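PDB 5AEG: sulfoquinovosidase from Escherichia coli, which hydrolyses sulfoquinovosyl diacylglycerides, the sulfolipids of plants, to sulfoquinovose, and also cleaves simple sulfoquinovosides such as sulfoquinovosyl glycerol. Local coordinates for residues 27-32 and 191-196; 100-105 and 225-230; 263-268 and 312-317; 283-288 and 328-333. All coordinates share one frame; numbering follows the deposited sequence.

Interaction 1 (27-32 and 191-196); sequences RLILTH and QKYYCH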
loop_
_atom_site.group_PDB
_atom_site.type_symbol
_atom_site.label_atom_id
_atom_site.label_comp_id
_atom_site.label_asym_id
_atom_site.label_seq_id
_atom_site.Cartn_x
_atom_site.Cartn_y
_atom_site.Cartn_z
ATOM N N ARG A 27 -13.920 -2.608 -26.372
ATOM C CA ARG A 27 -12.947 -1.554 -26.070
ATOM C C ARG A 27 -11.792 -1.643 -27.093
ATOM O O ARG A 27 -11.255 -2.708 -27.299
ATOM C CB ARG A 27 -12.324 -1.887 -24.677
ATOM C CG ARG A 27 -13.175 -1.585 -23.485
ATOM C CD ARG A 27 -14.417 -2.415 -23.318
ATOM N NE ARG A 27 -14.961 -2.310 -21.951
ATOM C CZ ARG A 27 -15.980 -3.034 -21.474
ATOM N NH1 ARG A 27 -16.600 -3.924 -22.228
ATOM N NH2 ARG A 27 -16.338 -2.907 -20.211
ATOM N N LEU A 28 -11.434 -0.543 -27.685
ATOM C CA LEU A 28 -10.317 -0.491 -28.555
ATOM C C LEU A 28 -9.037 -0.539 -27.672
ATOM O O LEU A 28 -8.817 0.377 -26.916
ATOM C CB LEU A 28 -10.345 0.814 -29.317
ATOM C CG LEU A 28 -9.171 1.087 -30.282
ATOM C CD1 LEU A 28 -9.141 -0.008 -31.334
ATOM C CD2 LEU A 28 -9.163 2.425 -30.919
ATOM N N ILE A 29 -8.272 -1.610 -27.784
ATOM C CA ILE A 29 -7.036 -1.893 -26.999
ATOM C C ILE A 29 -5.744 -1.524 -27.741
ATOM O O ILE A 29 -4.892 -0.825 -27.150
ATOM C CB ILE A 29 -6.994 -3.367 -26.512
ATOM C CG1 ILE A 29 -8.153 -3.711 -25.541
ATOM C CG2 ILE A 29 -5.714 -3.692 -25.751
ATOM C CD1 ILE A 29 -8.325 -2.893 -24.255
ATOM N N LEU A 30 -5.607 -1.942 -29.032
ATOM C CA LEU A 30 -4.415 -1.649 -29.864
ATOM C C LEU A 30 -4.804 -1.132 -31.238
ATOM O O LEU A 30 -5.789 -1.634 -31.830
ATOM C CB LEU A 30 -3.607 -2.918 -30.095
ATOM C CG LEU A 30 -3.143 -3.754 -28.934
ATOM C CD1 LEU A 30 -2.522 -5.069 -29.394
ATOM C CD2 LEU A 30 -2.101 -2.972 -28.128
ATOM N N THR A 31 -4.116 -0.101 -31.713
ATOM C CA THR A 31 -4.152 0.307 -33.117
ATOM C C THR A 31 -2.715 0.514 -33.537
ATOM O O THR A 31 -1.917 0.993 -32.759
ATOM C CB THR A 31 -4.763 1.656 -33.343
ATOM O OG1 THR A 31 -4.026 2.581 -32.559
ATOM C CG2 THR A 31 -6.123 1.657 -32.865
ATOM N N HIS A 32 -2.408 0.140 -34.766
ATOM C CA HIS A 32 -1.038 0.123 -35.306
ATOM C C HIS A 32 -1.108 0.424 -36.785
ATOM O O HIS A 32 -1.869 -0.226 -37.495
ATOM C CB HIS A 32 -0.428 -1.267 -35.190
ATOM C CG HIS A 32 0.913 -1.393 -35.838
ATOM N ND1 HIS A 32 2.088 -1.061 -35.190
ATOM C CD2 HIS A 32 1.286 -1.835 -37.063
ATOM C CE1 HIS A 32 3.122 -1.266 -35.989
ATOM N NE2 HIS A 32 2.667 -1.747 -37.128
ATOM N N GLN A 191 -13.060 2.986 -19.139
ATOM C CA GLN A 191 -13.685 2.057 -20.153
ATOM C C GLN A 191 -14.058 0.739 -19.534
ATOM O O GLN A 191 -14.446 -0.181 -20.203
ATOM C CB GLN A 191 -12.717 1.896 -21.303
ATOM C CG GLN A 191 -12.497 3.215 -22.033
ATOM C CD GLN A 191 -11.881 3.040 -23.440
ATOM O OE1 GLN A 191 -12.167 2.108 -24.125
ATOM N NE2 GLN A 191 -10.987 3.923 -23.809
ATOM N N LYS A 192 -13.877 0.607 -18.192
ATOM C CA LYS A 192 -14.272 -0.513 -17.405
ATOM C C LYS A 192 -13.518 -1.810 -17.741
ATOM O O LYS A 192 -14.102 -2.870 -18.092
ATOM C CB LYS A 192 -15.812 -0.683 -17.396
ATOM C CG LYS A 192 -16.495 0.374 -16.562
ATOM C CD LYS A 192 -18.012 0.157 -16.507
ATOM C CE LYS A 192 -18.691 1.219 -15.666
ATOM N NZ LYS A 192 -20.152 0.904 -15.629
ATOM N N TYR A 193 -12.185 -1.711 -17.698
ATOM C CA TYR A 193 -11.341 -2.856 -17.772
ATOM C C TYR A 193 -10.209 -2.617 -16.784
ATOM O O TYR A 193 -9.971 -1.467 -16.394
ATOM C CB TYR A 193 -10.776 -3.077 -19.153
ATOM C CG TYR A 193 -9.789 -2.052 -19.672
ATOM C CD1 TYR A 193 -8.431 -2.122 -19.323
ATOM C CD2 TYR A 193 -10.167 -1.039 -20.530
ATOM C CE1 TYR A 193 -7.515 -1.184 -19.823
ATOM C CE2 TYR A 193 -9.247 -0.137 -21.069
ATOM C CZ TYR A 193 -7.884 -0.230 -20.663
ATOM O OH TYR A 193 -6.940 0.720 -21.115
ATOM N N TYR A 194 -9.510 -3.671 -16.488
ATOM C CA TYR A 194 -8.216 -3.547 -15.784
ATOM C C TYR A 194 -7.180 -4.118 -16.662
ATOM O O TYR A 194 -7.466 -5.029 -17.484
ATOM C CB TYR A 194 -8.222 -4.332 -14.457
ATOM C CG TYR A 194 -8.236 -5.891 -14.456
ATOM C CD1 TYR A 194 -7.123 -6.635 -14.833
ATOM C CD2 TYR A 194 -9.354 -6.617 -14.032
ATOM C CE1 TYR A 194 -7.166 -8.028 -14.855
ATOM C CE2 TYR A 194 -9.374 -8.022 -14.046
ATOM C CZ TYR A 194 -8.289 -8.718 -14.493
ATOM O OH TYR A 194 -8.213 -10.109 -14.533
ATOM N N CYS A 195 -5.960 -3.600 -16.503
ATOM C CA CYS A 195 -4.773 -4.194 -17.134
ATOM C C CYS A 195 -3.743 -4.578 -16.080
ATOM O O CYS A 195 -3.407 -3.735 -15.241
ATOM C CB CYS A 195 -4.205 -3.165 -18.065
ATOM S SG CYS A 195 -2.600 -3.597 -18.754
ATOM N N HIS A 196 -3.313 -5.830 -16.067
ATOM C CA HIS A 196 -2.327 -6.332 -15.120
ATOM C C HIS A 196 -1.097 -6.881 -15.865
ATOM O O HIS A 196 -1.246 -7.685 -16.808
ATOM C CB HIS A 196 -2.893 -7.426 -14.253
ATOM C CG HIS A 196 -1.873 -8.019 -13.334
ATOM N ND1 HIS A 196 -1.265 -7.280 -12.342
ATOM C CD2 HIS A 196 -1.276 -9.236 -13.315
ATOM C CE1 HIS A 196 -0.385 -8.033 -11.713
ATOM N NE2 HIS A 196 -0.356 -9.225 -12.299
HETATM O O HOH W 1 -9.740 3.405 -26.472
HETATM O O HOH W 2 -9.783 0.753 -24.463
HETATM O O HOH W 3 -12.405 2.075 -26.855
#

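Interaction 2 (100-105 and 225-230); sequences QGRLLL and RFECAD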
loop_
_atom_site.group_PDB
_atom_site.type_symbol
_atom_site.label_atom_id
_atom_site.label_comp_id
_atom_site.label_asym_id
_atom_site.label_seq_id
_atom_site.Cartn_x
_atom_site.Cartn_y
_atom_site.Cartn_z
ATOM N N GLN A 100 -9.593 -18.343 -18.154
ATOM C CA GLN A 100 -10.815 -17.681 -17.681
ATOM C C GLN A 100 -11.471 -16.683 -18.656
ATOM O O GLN A 100 -12.500 -16.104 -18.295
ATOM C CB GLN A 100 -10.530 -17.000 -16.337
ATOM C CG GLN A 100 -10.312 -17.967 -15.177
ATOM C CD GLN A 100 -8.942 -18.666 -15.146
ATOM O OE1 GLN A 100 -7.894 -18.044 -15.334
ATOM N NE2 GLN A 100 -8.952 -19.973 -14.870
ATOM N N GLY A 101 -10.931 -16.509 -19.884
ATOM C CA GLY A 101 -11.477 -15.506 -20.869
ATOM C C GLY A 101 -10.898 -14.089 -20.801
ATOM O O GLY A 101 -11.478 -13.103 -21.337
ATOM N N ARG A 102 -9.776 -13.960 -20.075
ATOM C CA ARG A 102 -9.054 -12.721 -20.069
ATOM C C ARG A 102 -8.315 -12.562 -21.368
ATOM O O ARG A 102 -7.754 -13.518 -21.918
ATOM C CB ARG A 102 -8.014 -12.726 -18.947
ATOM C CG ARG A 102 -8.549 -13.078 -17.587
ATOM C CD ARG A 102 -7.617 -12.615 -16.448
ATOM N NE ARG A 102 -8.129 -13.127 -15.159
ATOM C CZ ARG A 102 -8.000 -14.373 -14.684
ATOM N NH1 ARG A 102 -7.329 -15.271 -15.357
ATOM N NH2 ARG A 102 -8.503 -14.721 -13.478
ATOM N N LEU A 103 -8.267 -11.364 -21.869
ATOM C CA LEU A 103 -7.320 -11.076 -22.910
ATOM C C LEU A 103 -5.878 -11.240 -22.420
ATOM O O LEU A 103 -5.493 -10.597 -21.447
ATOM C CB LEU A 103 -7.603 -9.739 -23.463
ATOM C CG LEU A 103 -6.570 -9.245 -24.484
ATOM C CD1 LEU A 103 -6.607 -10.138 -25.735
ATOM C CD2 LEU A 103 -6.707 -7.822 -24.834
ATOM N N LEU A 104 -5.080 -12.131 -23.037
ATOM C CA LEU A 104 -3.619 -12.319 -22.742
ATOM C C LEU A 104 -2.755 -11.782 -23.897
ATOM O O LEU A 104 -2.972 -12.221 -25.073
ATOM C CB LEU A 104 -3.342 -13.790 -22.512
ATOM C CG LEU A 104 -1.941 -14.298 -22.214
ATOM C CD1 LEU A 104 -1.480 -13.653 -20.915
ATOM C CD2 LEU A 104 -1.881 -15.830 -22.092
ATOM N N LEU A 105 -1.877 -10.755 -23.644
ATOM C CA LEU A 105 -0.889 -10.286 -24.628
ATOM C C LEU A 105 0.468 -10.725 -24.179
ATOM O O LEU A 105 0.879 -10.470 -23.033
ATOM C CB LEU A 105 -0.897 -8.773 -24.833
ATOM C CG LEU A 105 -2.181 -8.059 -25.204
ATOM C CD1 LEU A 105 -1.835 -6.585 -25.512
ATOM C CD2 LEU A 105 -2.869 -8.696 -26.398
ATOM N N ARG A 225 -2.444 -8.843 -19.052
ATOM C CA ARG A 225 -3.765 -9.490 -19.028
ATOM C C ARG A 225 -4.789 -8.433 -18.817
ATOM O O ARG A 225 -4.557 -7.502 -18.041
ATOM C CB ARG A 225 -3.880 -10.406 -17.844
ATOM C CG ARG A 225 -3.246 -11.782 -18.013
ATOM C CD ARG A 225 -3.088 -12.407 -16.609
ATOM N NE ARG A 225 -1.783 -13.007 -16.480
ATOM C CZ ARG A 225 -1.477 -14.163 -17.030
ATOM N NH1 ARG A 225 -2.411 -14.844 -17.670
ATOM N NH2 ARG A 225 -0.261 -14.629 -16.925
ATOM N N PHE A 226 -5.943 -8.577 -19.478
ATOM C CA PHE A 226 -7.055 -7.612 -19.360
ATOM C C PHE A 226 -8.359 -8.357 -19.109
ATOM O O PHE A 226 -8.562 -9.542 -19.593
ATOM C CB PHE A 226 -7.270 -6.772 -20.596
ATOM C CG PHE A 226 -6.087 -6.031 -21.098
ATOM C CD1 PHE A 226 -5.012 -6.702 -21.660
ATOM C CD2 PHE A 226 -6.067 -4.644 -21.076
ATOM C CE1 PHE A 226 -3.959 -6.018 -22.170
ATOM C CE2 PHE A 226 -5.014 -3.943 -21.599
ATOM C CZ PHE A 226 -3.938 -4.645 -22.147
ATOM N N GLU A 227 -9.237 -7.760 -18.300
ATOM C CA GLU A 227 -10.645 -8.218 -18.244
ATOM C C GLU A 227 -11.482 -7.003 -18.185
ATOM O O GLU A 227 -11.066 -5.983 -17.631
ATOM C CB GLU A 227 -11.001 -9.026 -17.050
ATOM C CG GLU A 227 -10.773 -10.470 -17.097
ATOM C CD GLU A 227 -11.286 -11.198 -15.865
ATOM O OE1 GLU A 227 -10.559 -11.196 -14.835
ATOM O OE2 GLU A 227 -12.335 -11.889 -15.971
ATOM N N CYS A 228 -12.720 -7.119 -18.682
ATOM C CA CYS A 228 -13.709 -6.068 -18.625
ATOM C C CYS A 228 -14.843 -6.483 -17.678
ATOM O O CYS A 228 -14.941 -7.639 -17.245
ATOM C CB CYS A 228 -14.335 -5.802 -19.997
ATOM S SG CYS A 228 -13.195 -5.336 -21.295
ATOM N N ALA A 229 -15.656 -5.490 -17.324
ATOM C CA ALA A 229 -16.866 -5.739 -16.576
ATOM C C ALA A 229 -17.857 -4.614 -16.752
ATOM O O ALA A 229 -17.538 -3.537 -17.260
ATOM C CB ALA A 229 -16.554 -6.082 -15.086
ATOM N N ASP A 230 -19.097 -4.904 -16.369
ATOM C CA ASP A 230 -20.221 -4.002 -16.473
ATOM C C ASP A 230 -20.269 -2.956 -15.412
ATOM O O ASP A 230 -20.749 -1.808 -15.696
ATOM C CB ASP A 230 -21.561 -4.784 -16.419
ATOM C CG ASP A 230 -21.832 -5.531 -17.748
ATOM O OD1 ASP A 230 -21.176 -5.146 -18.787
ATOM O OD2 ASP A 230 -22.637 -6.497 -17.725
HETATM O O HOH W 4 -10.512 -12.809 -12.745
#

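Interaction 3 (263-268 and 312-317); sequences GGTEVC and NYPQLD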
loop_
_atom_site.group_PDB
_atom_site.type_symbol
_atom_site.label_atom_id
_atom_site.label_comp_id
_atom_site.label_asym_id
_atom_site.label_seq_id
_atom_site.Cartn_x
_atom_site.Cartn_y
_atom_site.Cartn_z
ATOM N N GLY A 263 9.284 1.624 25.547
ATOM C CA GLY A 263 9.899 1.917 26.834
ATOM C C GLY A 263 9.759 0.873 27.916
ATOM O O GLY A 263 10.142 1.152 29.097
ATOM N N GLY A 264 9.196 -0.271 27.558
ATOM C CA GLY A 264 9.171 -1.460 28.346
ATOM C C GLY A 264 7.830 -1.784 29.051
ATOM O O GLY A 264 6.824 -1.102 28.885
ATOM N N THR A 265 7.803 -2.910 29.741
ATOM C CA THR A 265 6.572 -3.543 30.218
ATOM C C THR A 265 5.799 -2.667 31.109
ATOM O O THR A 265 4.564 -2.538 30.996
ATOM C CB THR A 265 6.900 -4.833 31.011
ATOM O OG1 THR A 265 7.764 -5.592 30.199
ATOM C CG2 THR A 265 5.642 -5.714 31.259
ATOM N N GLU A 266 6.505 -2.048 32.034
ATOM C CA GLU A 266 5.807 -1.235 33.029
ATOM C C GLU A 266 5.267 0.123 32.457
ATOM O O GLU A 266 4.204 0.605 32.907
ATOM C CB GLU A 266 6.630 -1.106 34.332
ATOM C CG GLU A 266 6.539 -2.435 35.135
ATOM C CD GLU A 266 5.048 -2.840 35.551
ATOM O OE1 GLU A 266 4.405 -2.144 36.359
ATOM O OE2 GLU A 266 4.462 -3.827 35.055
ATOM N N VAL A 267 5.984 0.730 31.517
ATOM C CA VAL A 267 5.503 1.920 30.818
ATOM C C VAL A 267 4.198 1.546 30.042
ATOM O O VAL A 267 3.227 2.309 30.067
ATOM C CB VAL A 267 6.588 2.548 29.867
ATOM C CG1 VAL A 267 5.964 3.626 28.965
ATOM C CG2 VAL A 267 7.679 3.259 30.656
ATOM N N CYS A 268 4.199 0.366 29.444
ATOM C CA CYS A 268 3.028 -0.096 28.697
ATOM C C CYS A 268 1.874 -0.281 29.653
ATOM O O CYS A 268 0.767 0.171 29.411
ATOM C CB CYS A 268 3.306 -1.397 27.962
ATOM S SG CYS A 268 4.393 -1.285 26.501
ATOM N N ASN A 312 14.719 -5.288 28.238
ATOM C CA ASN A 312 13.847 -4.122 27.935
ATOM C C ASN A 312 12.348 -4.351 28.308
ATOM O O ASN A 312 11.662 -3.401 28.656
ATOM C CB ASN A 312 14.004 -3.747 26.474
ATOM C CG ASN A 312 13.550 -2.327 26.179
ATOM O OD1 ASN A 312 13.806 -1.398 26.919
ATOM N ND2 ASN A 312 12.841 -2.154 25.041
ATOM N N TYR A 313 11.873 -5.590 28.180
ATOM C CA TYR A 313 10.474 -5.979 28.453
ATOM C C TYR A 313 10.461 -7.143 29.481
ATOM O O TYR A 313 10.030 -8.259 29.186
ATOM C CB TYR A 313 9.735 -6.394 27.161
ATOM C CG TYR A 313 9.251 -5.159 26.502
ATOM C CD1 TYR A 313 10.115 -4.360 25.719
ATOM C CD2 TYR A 313 7.970 -4.687 26.740
ATOM C CE1 TYR A 313 9.674 -3.113 25.164
ATOM C CE2 TYR A 313 7.531 -3.468 26.241
ATOM C CZ TYR A 313 8.351 -2.718 25.402
ATOM O OH TYR A 313 7.933 -1.533 24.984
ATOM N N PRO A 314 10.870 -6.826 30.733
ATOM C CA PRO A 314 10.760 -7.878 31.758
ATOM C C PRO A 314 9.338 -8.402 31.965
ATOM O O PRO A 314 8.357 -7.583 31.987
ATOM C CB PRO A 314 11.294 -7.201 33.018
ATOM C CG PRO A 314 11.056 -5.725 32.833
ATOM C CD PRO A 314 11.252 -5.502 31.297
ATOM N N GLN A 315 9.254 -9.734 32.061
ATOM C CA GLN A 315 8.016 -10.490 32.430
ATOM C C GLN A 315 6.961 -10.396 31.298
ATOM O O GLN A 315 5.794 -10.600 31.525
ATOM C CB GLN A 315 7.403 -10.019 33.780
ATOM C CG GLN A 315 8.372 -9.910 34.953
ATOM C CD GLN A 315 7.669 -9.653 36.270
ATOM O OE1 GLN A 315 7.430 -8.506 36.687
ATOM N NE2 GLN A 315 7.280 -10.717 36.910
ATOM N N LEU A 316 7.397 -10.106 30.057
ATOM C CA LEU A 316 6.425 -9.895 29.008
ATOM C C LEU A 316 5.670 -11.199 28.712
ATOM O O LEU A 316 4.519 -11.162 28.404
ATOM C CB LEU A 316 7.154 -9.395 27.744
ATOM C CG LEU A 316 6.252 -9.249 26.479
ATOM C CD1 LEU A 316 5.282 -8.187 26.770
ATOM C CD2 LEU A 316 7.139 -8.973 25.266
ATOM N N ASP A 317 6.336 -12.352 28.837
ATOM C CA ASP A 317 5.707 -13.659 28.534
ATOM C C ASP A 317 4.496 -13.874 29.414
ATOM O O ASP A 317 3.422 -14.217 28.900
ATOM C CB ASP A 317 6.696 -14.829 28.603
ATOM C CG ASP A 317 7.506 -14.875 29.884
ATOM O OD1 ASP A 317 7.427 -13.966 30.799
ATOM O OD2 ASP A 317 8.238 -15.858 29.931
#

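Interaction 4 (283-288 and 328-333); sequences NGIWAQ and VQFLAY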
loop_
_atom_site.group_PDB
_atom_site.type_symbol
_atom_site.label_atom_id
_atom_site.label_comp_id
_atom_site.label_asym_id
_atom_site.label_seq_id
_atom_site.Cartn_x
_atom_site.Cartn_y
_atom_site.Cartn_z
ATOM N N ASN A 283 -7.867 -2.214 22.560
ATOM C CA ASN A 283 -7.827 -3.628 22.185
ATOM C C ASN A 283 -6.425 -4.223 22.181
ATOM O O ASN A 283 -6.216 -5.444 21.883
ATOM C CB ASN A 283 -8.491 -3.846 20.840
ATOM C CG ASN A 283 -7.657 -3.359 19.646
ATOM O OD1 ASN A 283 -6.715 -2.585 19.786
ATOM N ND2 ASN A 283 -8.016 -3.836 18.474
ATOM N N GLY A 284 -5.440 -3.364 22.422
ATOM C CA GLY A 284 -4.053 -3.801 22.192
ATOM C C GLY A 284 -2.994 -2.815 22.571
ATOM O O GLY A 284 -3.237 -1.616 22.658
ATOM N N ILE A 285 -1.804 -3.353 22.702
ATOM C CA ILE A 285 -0.565 -2.649 22.841
ATOM C C ILE A 285 0.417 -3.124 21.756
ATOM O O ILE A 285 0.682 -4.322 21.625
ATOM C CB ILE A 285 0.045 -3.018 24.215
ATOM C CG1 ILE A 285 -0.888 -2.468 25.335
ATOM C CG2 ILE A 285 1.439 -2.408 24.362
ATOM C CD1 ILE A 285 -0.421 -2.869 26.693
ATOM N N TRP A 286 0.961 -2.193 21.042
ATOM C CA TRP A 286 1.902 -2.472 19.935
ATOM C C TRP A 286 3.223 -1.793 20.385
ATOM O O TRP A 286 3.300 -0.577 20.526
ATOM C CB TRP A 286 1.409 -1.808 18.632
ATOM C CG TRP A 286 2.513 -1.844 17.603
ATOM C CD1 TRP A 286 3.182 -2.939 17.183
ATOM C CD2 TRP A 286 3.150 -0.723 17.004
ATOM N NE1 TRP A 286 4.179 -2.588 16.295
ATOM C CE2 TRP A 286 4.174 -1.218 16.162
ATOM C CE3 TRP A 286 2.897 0.627 17.014
ATOM C CZ2 TRP A 286 5.031 -0.364 15.448
ATOM C CZ3 TRP A 286 3.711 1.470 16.226
ATOM C CH2 TRP A 286 4.776 0.966 15.505
ATOM N N ALA A 287 4.200 -2.622 20.721
ATOM C CA ALA A 287 5.477 -2.180 21.288
ATOM C C ALA A 287 6.584 -2.643 20.348
ATOM O O ALA A 287 7.072 -3.808 20.416
ATOM C CB ALA A 287 5.682 -2.808 22.691
ATOM N N GLN A 288 6.984 -1.769 19.452
ATOM C CA GLN A 288 7.997 -2.178 18.470
ATOM C C GLN A 288 9.421 -2.442 19.074
ATOM O O GLN A 288 10.241 -3.111 18.395
ATOM C CB GLN A 288 8.069 -1.210 17.318
ATOM C CG GLN A 288 8.511 0.205 17.671
ATOM C CD GLN A 288 8.729 1.074 16.435
ATOM O OE1 GLN A 288 8.614 0.610 15.287
ATOM N NE2 GLN A 288 9.196 2.313 16.684
ATOM N N VAL A 328 -6.838 -7.559 25.815
ATOM C CA VAL A 328 -5.745 -6.739 25.238
ATOM C C VAL A 328 -4.764 -7.695 24.616
ATOM O O VAL A 328 -4.173 -8.594 25.268
ATOM C CB VAL A 328 -5.070 -5.865 26.301
ATOM C CG1 VAL A 328 -3.929 -5.026 25.775
ATOM C CG2 VAL A 328 -6.097 -4.976 26.974
ATOM N N GLN A 329 -4.577 -7.492 23.327
ATOM C CA GLN A 329 -3.566 -8.230 22.545
ATOM C C GLN A 329 -2.222 -7.512 22.573
ATOM O O GLN A 329 -2.158 -6.282 22.822
ATOM C CB GLN A 329 -4.060 -8.331 21.109
ATOM C CG GLN A 329 -5.257 -9.254 20.917
ATOM C CD GLN A 329 -4.885 -10.730 21.116
ATOM O OE1 GLN A 329 -3.824 -11.161 20.777
ATOM N NE2 GLN A 329 -5.727 -11.448 21.757
ATOM N N PHE A 330 -1.138 -8.265 22.351
ATOM C CA PHE A 330 0.191 -7.681 22.295
ATOM C C PHE A 330 0.702 -7.834 20.884
ATOM O O PHE A 330 0.671 -8.949 20.297
ATOM C CB PHE A 330 1.215 -8.386 23.240
ATOM C CG PHE A 330 2.554 -7.750 23.205
ATOM C CD1 PHE A 330 2.752 -6.529 23.813
ATOM C CD2 PHE A 330 3.584 -8.316 22.498
ATOM C CE1 PHE A 330 3.991 -5.910 23.749
ATOM C CE2 PHE A 330 4.824 -7.685 22.430
ATOM C CZ PHE A 330 5.009 -6.491 23.034
ATOM N N LEU A 331 1.173 -6.733 20.346
ATOM C CA LEU A 331 1.700 -6.726 18.971
ATOM C C LEU A 331 3.142 -6.263 18.917
ATOM O O LEU A 331 3.553 -5.328 19.624
ATOM C CB LEU A 331 0.837 -5.852 18.047
ATOM C CG LEU A 331 -0.597 -6.243 17.763
ATOM C CD1 LEU A 331 -1.528 -5.772 18.853
ATOM C CD2 LEU A 331 -1.085 -5.658 16.430
ATOM N N ALA A 332 3.917 -6.860 18.045
ATOM C CA ALA A 332 5.373 -6.618 17.993
ATOM C C ALA A 332 5.829 -6.119 16.643
ATOM O O ALA A 332 5.084 -5.430 16.000
ATOM C CB ALA A 332 6.102 -7.883 18.469
ATOM N N TYR A 333 7.067 -6.380 16.234
ATOM C CA TYR A 333 7.665 -5.795 15.057
ATOM C C TYR A 333 8.706 -6.777 14.515
ATOM O O TYR A 333 9.498 -7.365 15.313
ATOM C CB TYR A 333 8.354 -4.463 15.414
ATOM C CG TYR A 333 9.116 -3.807 14.315
ATOM C CD1 TYR A 333 10.415 -4.253 13.945
ATOM C CD2 TYR A 333 8.626 -2.713 13.646
ATOM C CE1 TYR A 333 11.092 -3.656 12.894
ATOM C CE2 TYR A 333 9.321 -2.104 12.599
ATOM C CZ TYR A 333 10.555 -2.595 12.221
ATOM O OH TYR A 333 11.249 -2.020 11.238
#

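Interaction 1 (27-32 and 191-196)
R27 sets its CG beside the backbone N (chi1 -77°) and then bends at chi2 (67°), while Q191 runs extended beyond CG, and the two side chains run antiparallel past one another with guanidinium and amide planes nearly parallel. The edge of the guanidinium meets the backbone of the other segment: NE of R27 donates to O of Q191 at 2.8 Å, close to the line of that carbonyl and near the guanidinium plane. NH2 adds two weak bonds, to the carbonyls of Q191 and K192, the latter with NH2 of R27 3.1 Å from K192 O. Three waters fill in between the Q191 amide and the backbone of L28. One donates to both L28 O (2.7 Å) and Q191 OE1 (2.8 Å); a second accepts from L28 N and donates to OE1; a third accepts from NE2, which also reaches D127, and donates to L28 O. The apolar part is small: CD1 of I29 lies over one face of the Y193 ring, 4.3 Å from CE2. A classic bulge sets both I29 and L30 opposite L22. Strand 27-32 is paired with strand 20-24 at the side of a small antiparallel sheet, and strand 193-197 runs next to 221-228, whose C228 touches both R27 and Y193; K192 leans on Y232 of helix 232-243 and ends in a salt bridge with E595.

Interaction 2 (100-105 and 225-230)
R225 starts the pairing by lying alongside L104 in a non-hydrogen-bonded antiparallel pair, one face of its guanidinium over the leucine methyl (NH1 to L104 CD1 3.6 Å) and NH2 held by D198. F226 follows in a hydrogen-bonded pair: its N donates to L103 O at 2.9 Å, and L103 N gives a weak one back to F226 O. Its ring drops to the other side of the sheet, where CD1 touches L103 CD2 at 3.8 Å and CE1 touches L105 CD1 at 4.0 Å. E227 turns to R102, whose chain runs extended from CG to NE; OE1 accepts the N-H of NE in a 3.1 Å salt bridge, weak as a hydrogen bond, the charged planes 86° apart. A water links OE1 to R102 NH2, but Y194 OH holds OE1 most strongly. R102 NH1 pairs with D98. An alanine here would probably leave E227 without its cationic mate and deprive D98 of its salt bridge. Strand 221-228 is flanked by 103-109 and 193-197, with F24 of strand 20-24 against L103 and F226, and helix 232-243 touching R102 through L242.

Interaction 3 (263-268 and 312-317)
Two helix starts of the TIM-barrel domain meet where G264 and T265, at the head of helix 265-277, pack on Y313 and P314, just ahead of helix 316-325. The N-cap residue G264 sets its CA over one face of the tyrosine ring, offset toward the rim: it sits 3.4 Å from the centroid of the Y313 ring, a CH-pi contact. A CB at this glycine would fall only 2.6 Å from N312 O. G264 N also donates a weak bond to Y313 OH at 3.1 Å, and that hydroxyl is held by D289 as well. At the ring edge, SG of C268 comes within 3.8 Å of Y313 CE2, a sulfur-aromatic contact. T265 places OG1 beside its own backbone N (chi1 -51°), from where it donates to P314 O at 2.7 Å, approaching from above the carbonyl plane. P314 belongs to a type II turn running from Y313 to L316. Such packing between segments that follow neighbouring strands, 257-260 and 282-286, belongs to the beta/alpha-barrel, and Y313 stands about 8 Å, side chain to side chain, from the substrate-binding Q288.

Interaction 4 (283-288 and 328-333)
I285 and L331 lie in the tightly knit part of this contact, where parallel backbones exchange straight hydrogen bonds: I285 N gives to Q329 O (3.0 Å) and L331 N to I285 O (2.8 Å), with Q329 N to N283 O and A287 N to L331 O on either side. Next to the face carrying I285 and F330, the side chains of I285 and V328 cross at a slant, CG1 to CG1 4.0 Å, and A287 CB rests 3.7 Å from CE1 of the F330 ring; helices 265-277 and 316-325 cover this side. On the opposite face W286 sets CG anti to the backbone N (chi1 168°), and CD1 of the indole packs on L331 CB; NE1 donates in the indole plane to A332 O at 3.0 Å, from above the carbonyl plane. These are neighbouring strands of the TIM barrel, and the indole also meets the substrate-binding H537 edge-to-face and R535 in a cation-pi contact. An alanine in place of W286 would probably leave A332 O without this N-H and open a gap beside L331. Looser are the partly exposed Q329 and Q288. Q329 bends at chi2 and turns off from the other strand, only CB and CG staying near N283 O. Q288, which binds the sulfolipid substrate, lies alongside the buried Y333, OE1 3.7 Å from CD2 and the amide turned 78° to the ring; its NE2 bonds to Q262, while Y333 OH bonds to the nucleophile D405.

In the fold
The four contacts form two pairs on opposite sides of the chain's centre. Interactions 1 and 2, with centres 9 Å apart, lie on the neighbouring strands 193-197 and 221-228 and are tied by probable hydrogen bonds from Y194 OH to E227 OE1 (2.6 Å) and K192 NZ to D230 O (2.8 Å). Interactions 3 and 4 lie 11 Å apart between centres in the barrel: each helix start of the one leads on to a strand of the other, and C268 SG packs on I285 CG2 at 3.8 Å. Interaction 4 reaches the active site: Q288 binds the substrate and Y333 bonds to the nucleophile D405. Interaction 3 packs against it, Y313 OH 3.5 Å from A287 CB. Interaction 1 is remote, its centre 45 Å from that of interaction 4.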